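Local coordinates for protein fusolin (Unidentified entomopoxvirus, PDB 4OW5) that crystallises in vivo into viral spindles that enhance virulence and, as a chitin-binding member of the lytic polysaccharide monooxygenase family, probably oxidises chitin, at residues A59-M62 against N67-A70; R214-D219 against G224-A229; T5-R10 against F209-R214; D31-A36 against M111-S116; H1-F6 against C189-L194. All blocks are in the same frame, centred on the assembly; numbering follows the deposited sequence. Where two conformers were deposited one is given.

Interaction 1: residues A59-M62 against N67-A70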
# COMPACT_ATOMS: atom_id res chain seq x y z
N ALA A 59 31.77 3.52 -4.34
CA ALA A 59 30.33 3.80 -4.43
C ALA A 59 29.92 4.18 -5.87
O ALA A 59 28.86 3.76 -6.33
CB ALA A 59 29.94 4.90 -3.46
N GLN A 60 30.76 4.93 -6.57
CA GLN A 60 30.45 5.31 -7.96
C GLN A 60 30.56 4.10 -8.87
O GLN A 60 29.75 3.99 -9.79
CB GLN A 60 31.32 6.47 -8.47
CG GLN A 60 30.98 7.75 -7.77
CD GLN A 60 31.92 8.89 -8.04
OE1 GLN A 60 32.91 8.75 -8.75
NE2 GLN A 60 31.62 10.04 -7.46
N TYR A 61 31.50 3.18 -8.59
CA TYR A 61 31.65 1.93 -9.35
C TYR A 61 30.37 1.10 -9.27
O TYR A 61 29.94 0.50 -10.26
CB TYR A 61 32.85 1.12 -8.85
CG TYR A 61 33.06 -0.20 -9.54
CD1 TYR A 61 32.47 -1.36 -9.05
CD2 TYR A 61 33.97 -0.33 -10.58
CE1 TYR A 61 32.71 -2.60 -9.63
CE2 TYR A 61 34.21 -1.57 -11.19
CZ TYR A 61 33.61 -2.70 -10.69
OH TYR A 61 33.88 -3.93 -11.25
N MET A 62 29.76 1.06 -8.09
CA MET A 62 28.50 0.33 -7.91
C MET A 62 27.40 0.88 -8.87
O MET A 62 26.64 0.10 -9.46
CB MET A 62 28.07 0.43 -6.44
CG MET A 62 26.69 -0.04 -6.17
SD MET A 62 26.16 0.05 -4.43
CE MET A 62 26.54 1.68 -4.06
N ASN A 67 25.34 -2.51 -15.77
CA ASN A 67 25.23 -3.59 -16.75
C ASN A 67 26.11 -4.79 -16.34
O ASN A 67 26.16 -5.76 -17.08
CB ASN A 67 25.59 -3.05 -18.14
CG ASN A 67 27.06 -2.70 -18.29
OD1 ASN A 67 27.82 -2.62 -17.31
ND2 ASN A 67 27.49 -2.44 -19.49
N GLU A 68 26.84 -4.71 -15.18
CA GLU A 68 27.71 -5.79 -14.73
C GLU A 68 27.37 -6.22 -13.29
O GLU A 68 28.24 -6.42 -12.45
CB GLU A 68 29.19 -5.39 -14.86
CG GLU A 68 30.13 -6.59 -14.91
CD GLU A 68 31.58 -6.23 -15.18
OE1 GLU A 68 32.04 -6.45 -16.32
OE2 GLU A 68 32.23 -5.66 -14.28
N TYR A 69 26.08 -6.45 -13.04
CA TYR A 69 25.63 -7.00 -11.77
C TYR A 69 25.64 -8.48 -11.99
O TYR A 69 24.61 -9.08 -12.33
CB TYR A 69 24.27 -6.44 -11.33
CG TYR A 69 24.40 -5.17 -10.54
CD1 TYR A 69 25.04 -4.06 -11.06
CD2 TYR A 69 23.84 -5.06 -9.26
CE1 TYR A 69 25.23 -2.91 -10.30
CE2 TYR A 69 23.94 -3.89 -8.53
CZ TYR A 69 24.67 -2.82 -9.03
OH TYR A 69 24.80 -1.67 -8.30
N ALA A 70 26.86 -9.03 -11.97
CA ALA A 70 27.14 -10.39 -12.39
C ALA A 70 27.93 -11.20 -11.40
O ALA A 70 28.64 -10.66 -10.55
CB ALA A 70 27.93 -10.33 -13.69
O HOH W 1 31.47 -5.09 -11.79
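Met62 and Tyr69 meet where helix 52-64 gives way to the loop before strand 70-72, beside the metal-binding histidine His1 of the lytic polysaccharide monooxygenase domain. Tyr69 OH donates to the carbonyl oxygen Met62 O at 2.8 Å. That oxygen lies at the edge of the Tyr69 ring. The hydroxyl itself stands above the plane of the carbonyl group, 45° out of it. Tyr69 OH also touches Met62 CG at 3.3 Å. Met62 carries CG next to its own carbonyl carbon, opposite the backbone N (chi1 169°), and this brings the methylene and the carbonyl to the same hydroxyl.

The second link uses water. Tyr61 OH and Glu68 OE2 are 3.9 Å apart, and a water joins them. The water is 2.7 Å from Tyr61 OH and donates to Glu68 OE2 at 2.7 Å. The ring and the carboxylate are turned 56° against each other. Glu68 OE1, the other oxygen, is hydrogen-bonded to His1 NE2; His1 is a copper and zinc ligand of this protein, though no metal is bound to this chain here. Lys108 makes a cation-pi contact with the Tyr69 ring.

The phenol of Tyr69 thus satisfies a carbonyl near the end of the helix. The carboxylate of Glu68 is held through both oxygens. This should restrict its rotation and makes Glu68 a second-shell residue that probably positions the ring of His1.

Interaction 2: residues R214-D219 against G224-A229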
# COMPACT_ATOMS: atom_id res chain seq x y z
N ARG A 214 17.45 -13.23 -13.70
CA ARG A 214 18.71 -13.87 -13.93
C ARG A 214 18.90 -14.07 -15.42
O ARG A 214 18.04 -14.69 -16.05
CB ARG A 214 18.75 -15.22 -13.23
CG ARG A 214 20.07 -15.94 -13.42
CD ARG A 214 19.99 -17.32 -12.86
NE ARG A 214 21.23 -18.07 -13.06
CZ ARG A 214 21.33 -19.39 -13.12
NH1 ARG A 214 20.24 -20.16 -13.00
NH2 ARG A 214 22.51 -19.97 -13.28
N TRP A 215 19.97 -13.55 -16.00
CA TRP A 215 20.32 -13.73 -17.41
C TRP A 215 21.60 -14.54 -17.40
O TRP A 215 22.64 -14.05 -16.98
CB TRP A 215 20.49 -12.40 -18.16
CG TRP A 215 20.93 -12.58 -19.59
CD1 TRP A 215 20.56 -13.58 -20.45
CD2 TRP A 215 21.77 -11.70 -20.34
NE1 TRP A 215 21.15 -13.39 -21.67
CE2 TRP A 215 21.90 -12.25 -21.63
CE3 TRP A 215 22.44 -10.51 -20.04
CZ2 TRP A 215 22.70 -11.65 -22.62
CZ3 TRP A 215 23.22 -9.92 -21.02
CH2 TRP A 215 23.36 -10.49 -22.29
N GLN A 216 21.49 -15.82 -17.72
CA GLN A 216 22.59 -16.75 -17.60
C GLN A 216 23.13 -17.16 -18.96
O GLN A 216 22.39 -17.64 -19.80
CB GLN A 216 22.11 -18.00 -16.85
CG GLN A 216 23.18 -19.11 -16.66
CD GLN A 216 24.38 -18.65 -15.90
OE1 GLN A 216 24.28 -18.19 -14.74
NE2 GLN A 216 25.56 -18.79 -16.48
N ARG A 217 24.43 -16.98 -19.16
CA ARG A 217 25.11 -17.44 -20.36
C ARG A 217 25.29 -18.95 -20.30
O ARG A 217 25.70 -19.50 -19.29
CB ARG A 217 26.48 -16.76 -20.52
CG ARG A 217 26.38 -15.26 -20.67
CD ARG A 217 27.74 -14.65 -20.97
NE ARG A 217 28.24 -15.07 -22.28
CZ ARG A 217 29.42 -14.72 -22.78
NH1 ARG A 217 30.24 -13.93 -22.10
NH2 ARG A 217 29.78 -15.14 -23.99
N ASN A 218 24.97 -19.62 -21.40
CA ASN A 218 25.15 -21.07 -21.51
C ASN A 218 26.56 -21.35 -21.99
O ASN A 218 26.71 -21.66 -23.17
CB ASN A 218 24.19 -21.66 -22.53
CG ASN A 218 22.82 -21.83 -22.05
OD1 ASN A 218 21.97 -20.98 -22.30
ND2 ASN A 218 22.55 -22.97 -21.48
N ASP A 219 27.58 -21.16 -21.17
CA ASP A 219 28.93 -21.42 -21.63
C ASP A 219 29.83 -21.77 -20.46
O ASP A 219 29.43 -21.54 -19.31
CB ASP A 219 29.48 -20.24 -22.46
CG ASP A 219 30.03 -19.07 -21.65
OD1 ASP A 219 29.47 -18.79 -20.56
OD2 ASP A 219 31.01 -18.44 -22.10
N GLY A 224 26.63 -14.97 -15.21
CA GLY A 224 25.21 -14.66 -15.09
C GLY A 224 25.02 -13.26 -14.54
O GLY A 224 25.80 -12.81 -13.70
N PHE A 225 23.98 -12.59 -15.01
CA PHE A 225 23.59 -11.25 -14.59
C PHE A 225 22.31 -11.38 -13.74
O PHE A 225 21.36 -12.09 -14.11
CB PHE A 225 23.40 -10.32 -15.77
CG PHE A 225 24.64 -10.22 -16.61
CD1 PHE A 225 24.93 -11.19 -17.55
CD2 PHE A 225 25.55 -9.19 -16.41
CE1 PHE A 225 26.14 -11.15 -18.26
CE2 PHE A 225 26.77 -9.20 -17.06
CZ PHE A 225 27.07 -10.19 -17.97
N TYR A 226 22.32 -10.75 -12.59
CA TYR A 226 21.24 -10.80 -11.62
C TYR A 226 20.77 -9.39 -11.28
O TYR A 226 21.58 -8.57 -10.82
CB TYR A 226 21.69 -11.53 -10.36
CG TYR A 226 22.21 -12.93 -10.60
CD1 TYR A 226 21.43 -14.04 -10.30
CD2 TYR A 226 23.48 -13.16 -11.10
CE1 TYR A 226 21.90 -15.34 -10.50
CE2 TYR A 226 23.97 -14.45 -11.30
CZ TYR A 226 23.17 -15.54 -11.03
OH TYR A 226 23.61 -16.79 -11.34
N ASN A 227 19.50 -9.09 -11.47
CA ASN A 227 18.94 -7.76 -11.16
C ASN A 227 17.62 -7.84 -10.42
O ASN A 227 16.73 -8.60 -10.82
CB ASN A 227 18.65 -6.98 -12.44
CG ASN A 227 19.77 -6.45 -13.29
OD1 ASN A 227 19.50 -5.70 -14.19
ND2 ASN A 227 21.03 -6.68 -12.99
N CYS A 228 17.46 -6.95 -9.42
CA CYS A 228 16.22 -6.71 -8.70
C CYS A 228 15.48 -5.58 -9.36
O CYS A 228 16.09 -4.59 -9.73
CB CYS A 228 16.50 -6.36 -7.23
SG CYS A 228 17.18 -7.73 -6.29
N ALA A 229 14.16 -5.72 -9.49
CA ALA A 229 13.28 -4.66 -9.98
C ALA A 229 12.14 -4.49 -8.97
O ALA A 229 11.48 -5.47 -8.62
CB ALA A 229 12.75 -4.99 -11.34
O HOH W 2 25.89 -17.10 -12.65
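Arg214 lies alongside Tyr226, and the two side chains point the same way. CB of Arg214 is 4.1 Å from Tyr226 CD1. Arg214 CG comes closer, 3.5 Å from Tyr226 CE1. The next atom, Arg214 CD, is 3.6 Å from the same CE1. The chain is fully extended from CG to NE and so keeps pace with the ring up to its hydroxyl. There Arg214 NE makes a weak, bent hydrogen bond to Tyr226 OH (3.2 Å, angle 127°). The guanidinium and ring planes are only 14° apart.

The backbones form the hairpin of strands 209-217 and 223-234. Trp215 and Phe225 are its antiparallel hydrogen-bonded pair here, with Trp215 N to Phe225 O and Phe225 N to Trp215 O both at 2.8 Å. Their side chains lie side by side on the sheet face turned to His1 and His144, the rings oblique to each other, and Trp215 CE3 is 3.6 Å from Phe225 CD1.

At the tip, Arg214 NH2 donates to Gln216 OE1 at 2.9 Å, from above the amide carbonyl plane. A water also lies within hydrogen-bonding distance of this oxygen and of Tyr226 OH. Gln216 CB lies over the rim of one guanidinium face. NH1 forms a salt bridge with Glu150, and NH2 also bonds to Tyr77 O.

Interaction 3: residues T5-R10 against F209-R214. With EDO (1,2-ethanediol), chain H.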
# COMPACT_ATOMS: atom_id res chain seq x y z
N THR A 5 15.30 -3.07 -18.31
CA THR A 5 14.83 -1.72 -18.60
C THR A 5 13.35 -1.64 -18.33
O THR A 5 12.87 -0.55 -18.05
CB THR A 5 15.18 -1.24 -19.98
OG1 THR A 5 14.86 -2.25 -20.92
CG2 THR A 5 16.62 -0.80 -20.06
N PHE A 6 12.62 -2.73 -18.41
CA PHE A 6 11.19 -2.68 -18.04
C PHE A 6 10.76 -3.98 -17.39
O PHE A 6 10.79 -4.99 -18.08
CB PHE A 6 10.25 -2.38 -19.22
CG PHE A 6 8.86 -2.12 -18.70
CD1 PHE A 6 8.60 -0.99 -17.93
CD2 PHE A 6 7.86 -3.07 -18.83
CE1 PHE A 6 7.39 -0.84 -17.29
CE2 PHE A 6 6.60 -2.86 -18.26
CZ PHE A 6 6.37 -1.73 -17.50
N PRO A 7 10.32 -3.99 -16.10
CA PRO A 7 10.33 -2.86 -15.13
C PRO A 7 11.78 -2.50 -14.83
O PRO A 7 12.59 -3.41 -14.67
CB PRO A 7 9.60 -3.42 -13.89
CG PRO A 7 9.20 -4.79 -14.20
CD PRO A 7 9.89 -5.24 -15.47
N ILE A 8 12.10 -1.23 -14.76
CA ILE A 8 13.49 -0.76 -14.61
C ILE A 8 14.17 -1.42 -13.41
O ILE A 8 13.58 -1.49 -12.32
CB ILE A 8 13.59 0.78 -14.57
CG1 ILE A 8 15.05 1.23 -14.74
CG2 ILE A 8 12.94 1.42 -13.34
CD1 ILE A 8 15.23 2.77 -14.98
N ALA A 9 15.39 -1.96 -13.63
CA ALA A 9 16.12 -2.60 -12.55
C ALA A 9 16.51 -1.53 -11.50
O ALA A 9 16.73 -0.36 -11.85
CB ALA A 9 17.38 -3.27 -13.07
N ARG A 10 16.60 -1.93 -10.24
CA ARG A 10 16.93 -1.04 -9.12
C ARG A 10 18.21 -0.24 -9.37
O ARG A 10 18.22 0.99 -9.19
CB ARG A 10 17.08 -1.86 -7.84
CG ARG A 10 17.25 -1.03 -6.61
CD ARG A 10 17.42 -1.94 -5.41
NE ARG A 10 16.14 -2.54 -5.01
CZ ARG A 10 15.99 -3.32 -3.95
NH1 ARG A 10 17.03 -3.59 -3.17
NH2 ARG A 10 14.80 -3.81 -3.64
N PHE A 209 6.50 -5.24 -4.23
CA PHE A 209 7.23 -6.49 -4.38
C PHE A 209 8.46 -6.31 -5.25
O PHE A 209 8.70 -5.23 -5.80
CB PHE A 209 6.29 -7.57 -4.96
CG PHE A 209 5.73 -7.28 -6.32
CD1 PHE A 209 4.61 -6.49 -6.48
CD2 PHE A 209 6.32 -7.83 -7.46
CE1 PHE A 209 4.04 -6.30 -7.73
CE2 PHE A 209 5.80 -7.58 -8.72
CZ PHE A 209 4.64 -6.85 -8.85
N VAL A 210 9.23 -7.37 -5.35
CA VAL A 210 10.46 -7.42 -6.12
C VAL A 210 10.34 -8.52 -7.15
O VAL A 210 9.82 -9.62 -6.87
CB VAL A 210 11.73 -7.60 -5.20
CG1 VAL A 210 12.97 -8.06 -5.99
CG2 VAL A 210 12.03 -6.34 -4.43
N LEU A 211 10.80 -8.21 -8.36
CA LEU A 211 10.98 -9.16 -9.45
C LEU A 211 12.48 -9.35 -9.56
O LEU A 211 13.22 -8.37 -9.47
CB LEU A 211 10.36 -8.67 -10.78
CG LEU A 211 8.83 -8.56 -10.75
CD1 LEU A 211 8.28 -7.89 -11.95
CD2 LEU A 211 8.20 -9.92 -10.59
N TYR A 212 12.94 -10.60 -9.57
CA TYR A 212 14.35 -10.94 -9.67
C TYR A 212 14.60 -11.61 -11.02
O TYR A 212 13.92 -12.56 -11.36
CB TYR A 212 14.76 -11.84 -8.53
CG TYR A 212 16.25 -11.94 -8.27
CD1 TYR A 212 17.02 -10.79 -8.09
CD2 TYR A 212 16.88 -13.17 -8.21
CE1 TYR A 212 18.37 -10.87 -7.81
CE2 TYR A 212 18.23 -13.27 -7.88
CZ TYR A 212 18.98 -12.12 -7.71
OH TYR A 212 20.28 -12.25 -7.33
N VAL A 213 15.52 -11.06 -11.80
CA VAL A 213 15.83 -11.55 -13.15
C VAL A 213 17.27 -12.01 -13.20
O VAL A 213 18.20 -11.25 -12.86
CB VAL A 213 15.57 -10.48 -14.23
CG1 VAL A 213 15.95 -10.99 -15.63
CG2 VAL A 213 14.12 -10.03 -14.23
N ARG A 214 17.45 -13.23 -13.70
CA ARG A 214 18.71 -13.87 -13.93
C ARG A 214 18.90 -14.07 -15.42
O ARG A 214 18.04 -14.69 -16.05
CB ARG A 214 18.75 -15.22 -13.23
CG ARG A 214 20.07 -15.94 -13.42
CD ARG A 214 19.99 -17.32 -12.86
NE ARG A 214 21.23 -18.07 -13.06
CZ ARG A 214 21.33 -19.39 -13.12
NH1 ARG A 214 20.24 -20.16 -13.00
NH2 ARG A 214 22.51 -19.97 -13.28
C1 EDO H . 17.43 -6.50 -1.22
O1 EDO H . 18.09 -7.45 -0.47
C2 EDO H . 16.87 -5.36 -0.36
O2 EDO H . 15.75 -4.90 -1.08
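Pro7 and Leu211 touch through one pair of carbons, Pro7 CG and Leu211 CD1, at 3.9 Å. The proline ring and the leucine side chain cross at about a right angle. The second contact is between Arg10 and Val210. Arg10 NH2 lies 3.8 Å from Val210 CG2, and these side chains also cross nearly at right angles. Both contacts are van der Waals packing in a buried place.

The next shell explains how the groups get there. The peptide bond before Pro7 is cis, and it turns the chain as strand 2-6 ends. Ala9 is the N-cap of the helix that begins at Arg10. The arginine chain runs straight to CD and then bends (chi3 -75°), which brings NH2 beside the CG2 methyl of Val210. Two N-H groups grip one oxygen of an ethanediol, probably from the crystallisation liquor. Arg10 NH1 is 2.8 Å from its O2, and Arg10 NH2 is 2.9 Å from the same atom. The protein holds the guanidinium as well: NH2 forms a salt bridge with Asp230, NH1 bonds to Met111 O, and Trp117 makes a cation-pi contact with Arg10.

Further out, strand 131-140 packs on the Pro7 and Leu211 side through Phe136, and Tyr345 of the second subunit packs on Pro7. The contact sits in the core between the two sheets of the fibronectin type III-like beta sandwich, with strand 2-6 of one sheet leading through the turn at 7-9 to helix 10-17, and strand 209-217 lying beside strand 223-234 in the other.

Interaction 4: residues D31-A36 against M111-S116. With EDO (1,2-ethanediol), chain H.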
# COMPACT_ATOMS: atom_id res chain seq x y z
N ASP A 31 17.07 10.50 -5.08
CA ASP A 31 16.24 9.42 -4.53
C ASP A 31 16.87 8.97 -3.19
O ASP A 31 18.07 8.72 -3.14
CB ASP A 31 16.10 8.26 -5.51
CG ASP A 31 15.24 7.15 -4.97
OD1 ASP A 31 14.01 7.26 -5.08
OD2 ASP A 31 15.79 6.23 -4.33
N PRO A 32 16.11 8.97 -2.07
CA PRO A 32 16.71 8.61 -0.77
C PRO A 32 17.34 7.22 -0.73
O PRO A 32 18.33 7.03 -0.03
CB PRO A 32 15.55 8.70 0.21
CG PRO A 32 14.49 9.48 -0.47
CD PRO A 32 14.69 9.36 -1.93
N MET A 33 16.76 6.23 -1.43
CA MET A 33 17.30 4.88 -1.37
C MET A 33 18.51 4.75 -2.27
O MET A 33 19.47 4.15 -1.81
CB MET A 33 16.23 3.82 -1.67
CG MET A 33 15.18 3.71 -0.58
SD MET A 33 15.84 3.51 1.10
CE MET A 33 16.71 2.01 0.92
N CYS A 34 18.56 5.38 -3.46
CA CYS A 34 19.80 5.40 -4.23
C CYS A 34 20.89 6.14 -3.42
O CYS A 34 22.03 5.69 -3.38
CB CYS A 34 19.60 6.05 -5.60
SG CYS A 34 18.40 5.18 -6.64
N ARG A 35 20.53 7.23 -2.76
CA ARG A 35 21.50 7.96 -1.95
C ARG A 35 22.02 7.09 -0.79
O ARG A 35 23.22 7.08 -0.56
CB ARG A 35 20.91 9.27 -1.42
CG ARG A 35 21.91 10.10 -0.63
CD ARG A 35 21.47 11.53 -0.38
NE ARG A 35 20.29 11.62 0.48
CZ ARG A 35 19.04 11.85 0.09
NH1 ARG A 35 18.75 12.03 -1.20
NH2 ARG A 35 18.06 11.89 0.98
N ALA A 36 21.13 6.41 -0.06
CA ALA A 36 21.51 5.51 1.04
C ALA A 36 22.40 4.37 0.56
O ALA A 36 23.33 4.02 1.27
CB ALA A 36 20.27 4.92 1.70
N MET A 111 23.04 -1.83 -2.76
CA MET A 111 21.78 -2.15 -3.44
C MET A 111 20.94 -3.18 -2.68
O MET A 111 19.78 -3.35 -3.04
CB MET A 111 22.06 -2.61 -4.89
CG MET A 111 22.65 -1.47 -5.77
SD MET A 111 21.50 -0.06 -5.93
CE MET A 111 22.60 1.23 -6.56
N ASP A 112 21.46 -3.79 -1.60
CA ASP A 112 20.70 -4.77 -0.81
C ASP A 112 20.20 -4.19 0.52
O ASP A 112 19.62 -4.94 1.31
CB ASP A 112 21.53 -6.03 -0.57
CG ASP A 112 21.46 -6.93 -1.76
OD1 ASP A 112 20.37 -7.57 -1.98
OD2 ASP A 112 22.46 -7.02 -2.48
N VAL A 113 20.36 -2.88 0.77
CA VAL A 113 19.79 -2.32 1.97
C VAL A 113 18.26 -2.34 1.81
O VAL A 113 17.75 -2.31 0.70
CB VAL A 113 20.31 -0.90 2.32
CG1 VAL A 113 21.82 -0.87 2.50
CG2 VAL A 113 19.84 0.13 1.32
N SER A 114 17.54 -2.36 2.91
CA SER A 114 16.09 -2.35 2.91
C SER A 114 15.60 -0.92 3.15
O SER A 114 16.33 -0.08 3.67
CB SER A 114 15.54 -3.33 3.95
OG SER A 114 16.04 -3.08 5.24
N GLY A 115 14.41 -0.65 2.67
CA GLY A 115 13.79 0.66 2.74
C GLY A 115 12.81 0.92 1.63
O GLY A 115 12.39 -0.01 0.91
N SER A 116 12.48 2.22 1.44
CA SER A 116 11.44 2.70 0.53
C SER A 116 11.91 2.81 -0.92
O SER A 116 11.82 3.88 -1.53
CB SER A 116 10.92 4.05 1.02
OG SER A 116 11.97 4.99 1.22
C1 EDO H . 17.43 -6.50 -1.22
O1 EDO H . 18.09 -7.45 -0.47
C2 EDO H . 16.87 -5.36 -0.36
O2 EDO H . 15.75 -4.90 -1.08
O HOH W 3 13.46 5.98 -2.48
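Met33 packs tightly against Val113, Gly115 and Ser116. Its side chain bends at both chi2 and chi3 (-51° and -61°) and curls along the backbone of 114-116. Met33 CG lies 3.4 Å from Ser116 C. Met33 SD is 3.6 Å from Ser116 N. The methyl CE ends 3.5 Å from Ser114 O and also meets Val113 CG2 at 3.7 Å. Gly115 has no side chain, and its CA lies directly against the methyl, 3.7 Å from Met33 CE.

The contact joins the first turn of helix 32-47 to the loop that leads to strand 120-123. Asp31 is the N-cap of the helix. Its OD2 accepts from Cys34 N at 3.0 Å, with the anti lone pair, and more weakly from Met33 N. Cys34 is tied by a disulfide to Cys14 of helix 10-17.

The looser part lies between Ser116 O and Asp31, where the side chain of Asp31 makes no direct contact with the loop and a water spans the gap. This water lies 2.8 Å from Ser116 O and near Asp31 OD1, a weaker partner, and can link the two. Ser116 is partly exposed, and its OG bonds to Gly238 N of the second subunit. Ser114 OG bonds to Asp243 and Asn240 of that subunit, and Ile239 of the second subunit packs on Val113 and Ala36.

Interaction 5: residues H1-F6 against C189-L194. Unlike the reference sequence in segment 189-194: Asn192 (reference His).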
# COMPACT_ATOMS: atom_id res chain seq x y z
N HIS A 1 26.48 -8.54 -20.90
CA HIS A 1 26.29 -7.33 -20.09
C HIS A 1 24.95 -6.70 -20.42
O HIS A 1 24.53 -6.63 -21.57
CB HIS A 1 27.39 -6.31 -20.28
CG HIS A 1 28.65 -6.60 -19.52
ND1 HIS A 1 29.32 -7.80 -19.65
CD2 HIS A 1 29.34 -5.81 -18.67
CE1 HIS A 1 30.39 -7.70 -18.87
NE2 HIS A 1 30.47 -6.49 -18.32
N GLY A 2 24.30 -6.23 -19.39
CA GLY A 2 22.98 -5.66 -19.54
C GLY A 2 22.24 -5.52 -18.24
O GLY A 2 22.77 -5.84 -17.17
N TYR A 3 21.03 -5.01 -18.34
CA TYR A 3 20.16 -4.73 -17.22
C TYR A 3 18.68 -4.72 -17.67
O TYR A 3 18.39 -4.60 -18.86
CB TYR A 3 20.53 -3.38 -16.54
CG TYR A 3 20.80 -2.25 -17.51
CD1 TYR A 3 19.78 -1.70 -18.28
CD2 TYR A 3 22.10 -1.81 -17.75
CE1 TYR A 3 20.05 -0.79 -19.29
CE2 TYR A 3 22.37 -0.82 -18.70
CZ TYR A 3 21.34 -0.33 -19.48
OH TYR A 3 21.51 0.64 -20.42
N ILE A 4 17.79 -4.88 -16.70
CA ILE A 4 16.34 -4.83 -16.94
C ILE A 4 15.99 -3.38 -17.19
O ILE A 4 16.34 -2.55 -16.35
CB ILE A 4 15.44 -5.38 -15.81
CG1 ILE A 4 16.00 -6.61 -15.07
CG2 ILE A 4 14.03 -5.66 -16.35
CD1 ILE A 4 15.33 -6.75 -13.64
N THR A 5 15.30 -3.07 -18.31
CA THR A 5 14.83 -1.72 -18.60
C THR A 5 13.35 -1.64 -18.33
O THR A 5 12.87 -0.55 -18.05
CB THR A 5 15.18 -1.24 -19.98
OG1 THR A 5 14.86 -2.25 -20.92
CG2 THR A 5 16.62 -0.80 -20.06
N PHE A 6 12.62 -2.73 -18.41
CA PHE A 6 11.19 -2.68 -18.04
C PHE A 6 10.76 -3.98 -17.39
O PHE A 6 10.79 -4.99 -18.08
CB PHE A 6 10.25 -2.38 -19.22
CG PHE A 6 8.86 -2.12 -18.70
CD1 PHE A 6 8.60 -0.99 -17.93
CD2 PHE A 6 7.86 -3.07 -18.83
CE1 PHE A 6 7.39 -0.84 -17.29
CE2 PHE A 6 6.60 -2.86 -18.26
CZ PHE A 6 6.37 -1.73 -17.50
N CYS A 189 15.62 1.03 -23.86
CA CYS A 189 16.98 0.57 -24.06
C CYS A 189 17.63 1.38 -25.20
O CYS A 189 17.33 1.12 -26.36
CB CYS A 189 16.94 -0.92 -24.39
SG CYS A 189 18.55 -1.68 -24.74
N ASN A 190 18.47 2.38 -24.86
CA ASN A 190 19.19 3.19 -25.87
C ASN A 190 20.59 2.62 -26.14
O ASN A 190 21.24 3.03 -27.09
CB ASN A 190 19.28 4.67 -25.46
CG ASN A 190 19.89 4.95 -24.09
OD1 ASN A 190 20.80 4.25 -23.62
ND2 ASN A 190 19.40 5.98 -23.41
N ALA A 191 21.05 1.68 -25.32
CA ALA A 191 22.39 1.11 -25.47
C ALA A 191 22.52 0.13 -26.63
O ALA A 191 23.64 -0.12 -27.06
CB ALA A 191 22.79 0.41 -24.17
N ASN A 192 21.42 -0.37 -27.19
CA ASN A 192 21.49 -1.36 -28.27
C ASN A 192 20.26 -1.32 -29.18
O ASN A 192 19.24 -0.82 -28.74
CB ASN A 192 21.55 -2.74 -27.60
CG ASN A 192 22.37 -3.77 -28.36
OD1 ASN A 192 22.00 -4.21 -29.44
ND2 ASN A 192 23.51 -4.18 -27.83
N ASN A 193 20.36 -1.87 -30.41
CA ASN A 193 19.22 -1.97 -31.35
C ASN A 193 18.42 -3.26 -31.12
O ASN A 193 17.29 -3.38 -31.60
CB ASN A 193 19.71 -1.94 -32.80
CG ASN A 193 20.15 -3.29 -33.34
OD1 ASN A 193 21.16 -3.86 -32.91
ND2 ASN A 193 19.39 -3.85 -34.27
N LEU A 194 19.00 -4.23 -30.39
CA LEU A 194 18.34 -5.49 -30.03
C LEU A 194 18.05 -5.51 -28.52
O LEU A 194 18.84 -5.00 -27.73
CB LEU A 194 19.20 -6.71 -30.41
CG LEU A 194 19.48 -6.94 -31.90
CD1 LEU A 194 20.41 -8.10 -32.08
CD2 LEU A 194 18.21 -7.16 -32.66
O HOH W 4 19.99 1.88 -22.49
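Tyr3 and Thr5 make a sparse packing contact with Ala191 and Cys189, between the N-terminal strand 2-6 and the loop before strand 194-203. Tyr3 OH comes 4.0 Å from Ala191 CB. Thr5 CG2 is 4.2 Å from Cys189 CA, and Thr5 OG1 is 4.3 Å from Cys189 CB.

The better link is a water. It is 2.9 Å from Tyr3 OH and lies in the plane of the tyrosine ring, at its edge. The same water accepts from Asn190 N at 2.9 Å and donates to Asn190 OD1 at 2.7 Å. Asn190 thus holds the water with backbone and side chain together. CG of Tyr3 sits between its backbone N and carbonyl carbon (chi1 44°). This turns the ring out from the strand toward the loop at 190-191, with Thr5 CG2 at its edge.

Within the loop, Asn192 OD1 accepts from Leu194 N at 3.1 Å in an Asx turn just as strand 194-203 begins. Cys189 is in a disulfide with Cys139 of strand 131-140, the neighbour of strand 2-6. Thr5 OG1 bonds to Glu137 of that strand, where Thr5 and Phe6 form a classic beta bulge.

Strand 2-6 follows directly on His1. His1 and His144 are metal ligands of this protein, consistent with the histidine brace of lytic polysaccharide monooxygenases.

In the fold
All five interactions belong to the lytic polysaccharide monooxygenase part of the chain. Interactions 3 and 5 share Thr5 and Phe6 of strand 2-6, with centres 13 Å apart. Interactions 2 and 3 share strand 209-217, and their centres are 12 Å apart. Along the chain, interaction 1 is nested inside 4, and both inside 3 and 5. Interaction 2 follows the other four. Interactions 1, 2 and 5 meet around His1: Glu68 bonds to it, and Phe225 and Trp215 pack near it. The centres of interactions 4 and 5 are 23 Å apart. Interactions 3, 4 and 5 all touch the second subunit. The metal-binding end and part of the subunit interface thus share this domain.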